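Local atomic coordinates of GlcNAc Inducible Gene 2, GIG2 (Candida albicans, PDB entry 6AKZ), a protein that binds iron and is probably an oxygenase of the DUF1479 (Gig2-like) family within the cupin clan, its gene being inducible by GlcNAc. Residues 251-256 / 379-384. Numbering follows the deposited sequence.
Sequences SSFRTL and ITNIQT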
# COMPACT_ATOMS: atom_id res chain seq x y z
N SER A 251 4.07 -1.96 -9.71
CA SER A 251 4.87 -0.93 -10.34
C SER A 251 4.55 0.48 -9.89
O SER A 251 5.27 1.37 -10.25
CB SER A 251 4.66 -0.96 -11.88
OG SER A 251 5.34 -2.06 -12.39
N SER A 252 3.49 0.70 -9.14
CA SER A 252 3.15 2.06 -8.68
C SER A 252 3.58 2.27 -7.21
O SER A 252 3.78 1.31 -6.46
CB SER A 252 1.63 2.25 -8.80
OG SER A 252 0.94 1.41 -7.84
N PHE A 253 3.78 3.53 -6.85
CA PHE A 253 4.01 4.01 -5.49
C PHE A 253 2.66 4.30 -4.90
O PHE A 253 1.99 5.27 -5.32
CB PHE A 253 4.89 5.27 -5.52
CG PHE A 253 4.94 6.01 -4.26
CD1 PHE A 253 5.17 5.35 -3.02
CD2 PHE A 253 4.79 7.36 -4.25
CE1 PHE A 253 5.22 6.08 -1.84
CE2 PHE A 253 4.80 8.08 -3.06
CZ PHE A 253 5.01 7.45 -1.85
N ARG A 254 2.19 3.42 -3.99
CA ARG A 254 0.86 3.64 -3.39
C ARG A 254 1.16 3.99 -1.91
O ARG A 254 1.96 3.29 -1.27
CB ARG A 254 0.02 2.35 -3.44
CG ARG A 254 -0.26 1.83 -4.86
CD ARG A 254 -0.99 0.51 -4.85
NE ARG A 254 -0.15 -0.55 -4.30
CZ ARG A 254 -0.56 -1.80 -4.06
NH1 ARG A 254 -1.78 -2.16 -4.41
NH2 ARG A 254 0.30 -2.70 -3.57
N THR A 255 0.58 5.08 -1.43
CA THR A 255 0.64 5.49 -0.05
C THR A 255 -0.25 4.59 0.79
O THR A 255 0.08 4.30 1.96
CB THR A 255 0.19 6.94 0.13
OG1 THR A 255 -1.01 7.22 -0.62
CG2 THR A 255 1.24 7.87 -0.41
N LEU A 256 -1.40 4.23 0.22
CA LEU A 256 -2.35 3.39 0.91
C LEU A 256 -2.81 2.30 0.03
O LEU A 256 -3.08 2.56 -1.17
CB LEU A 256 -3.58 4.20 1.30
CG LEU A 256 -3.38 5.38 2.26
CD1 LEU A 256 -4.74 6.09 2.40
CD2 LEU A 256 -2.86 4.89 3.60
N ILE A 379 6.60 11.73 -8.84
CA ILE A 379 7.65 11.40 -9.87
C ILE A 379 7.80 9.90 -10.20
O ILE A 379 7.95 9.53 -11.39
CB ILE A 379 8.97 12.08 -9.53
CG1 ILE A 379 9.89 12.12 -10.73
CG2 ILE A 379 9.70 11.47 -8.35
CD1 ILE A 379 9.38 13.04 -11.82
N THR A 380 7.63 9.03 -9.21
CA THR A 380 7.78 7.56 -9.46
C THR A 380 6.46 6.96 -10.00
O THR A 380 6.43 5.77 -10.17
CB THR A 380 8.31 6.77 -8.25
OG1 THR A 380 7.38 6.85 -7.14
CG2 THR A 380 9.68 7.31 -7.75
N ASN A 381 5.40 7.78 -10.12
CA ASN A 381 4.11 7.39 -10.65
C ASN A 381 3.85 7.88 -12.07
O ASN A 381 2.79 7.64 -12.63
CB ASN A 381 2.98 7.78 -9.70
CG ASN A 381 2.80 6.75 -8.60
OD1 ASN A 381 3.13 5.56 -8.84
ND2 ASN A 381 2.43 7.17 -7.39
N ILE A 382 4.80 8.59 -12.66
CA ILE A 382 4.57 9.03 -14.06
C ILE A 382 4.51 7.81 -14.99
O ILE A 382 3.68 7.76 -15.94
CB ILE A 382 5.63 10.05 -14.48
CG1 ILE A 382 5.57 11.29 -13.59
CG2 ILE A 382 5.44 10.38 -15.94
CD1 ILE A 382 4.28 12.07 -13.63
N GLN A 383 5.30 6.78 -14.71
CA GLN A 383 5.20 5.57 -15.58
C GLN A 383 3.85 4.88 -15.45
O GLN A 383 3.30 4.40 -16.40
CB GLN A 383 6.31 4.59 -15.24
CG GLN A 383 7.66 5.08 -15.68
CD GLN A 383 7.90 5.07 -17.19
OE1 GLN A 383 7.02 4.72 -18.02
NE2 GLN A 383 9.12 5.45 -17.57
N THR A 384 3.30 4.92 -14.26
CA THR A 384 1.99 4.40 -14.00
C THR A 384 0.93 5.19 -14.76
O THR A 384 0.09 4.57 -15.39
CB THR A 384 1.65 4.38 -12.47
OG1 THR A 384 2.51 3.41 -11.87
CG2 THR A 384 0.21 4.05 -12.20
O HOH W 1 5.12 4.32 -11.92
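Asn381 meets the backbone of Phe253 with its carboxamide, which reads the N-H and the C=O of that one residue at once. Its CB leaves the chain at an angle to 251-256, and the turn at chi1 (-83°) brings CG up to the Phe253 backbone. From CG the two branches divide the work. OD1 accepts from Phe253 N at 2.9 Å, the donor tilted somewhat from the carbonyl plane, and also lies near CA and CB of Ser252. ND2 donates to Phe253 O at 2.8 Å; this bond is nearly straight (168°), lies in the amide plane and falls on a lone pair of the acceptor. ND2 also donates to Pro376 O, a second backbone carbonyl. Two bonds to the N-H and C=O of one residue, made by both ends of a flat group, fix the carboxamide's rotation and satisfy its buried polar atoms.

Beside it, Thr380 OG1 touches Phe253 CB at 3.4 Å. Ring and amide planes of Phe253 and Asn381 are 22° apart, but the two side chains cross at about a right angle. CG of Phe253 lies anti to the backbone N, and the ring's far end leads away from 379-384. Nearer Ser251, Thr384 OG1 touches Ser252 CB at 3.4 Å. A water joins this hydroxyl to Thr380 O, to which it donates at 2.6 Å, and reaches Ser251 O weakly.

The contact stands back from the metal site of His192, Asp194 and His355: the side chain of Ser252 is about 12 Å from the bound iron(III) ion. It ties the loop entering strand 256-261 of the seven-stranded sheet to the start of helix 382-394. Helices 445-460 and 466-474 pack against Ile379, the former also covering Ile382 and the latter Thr380.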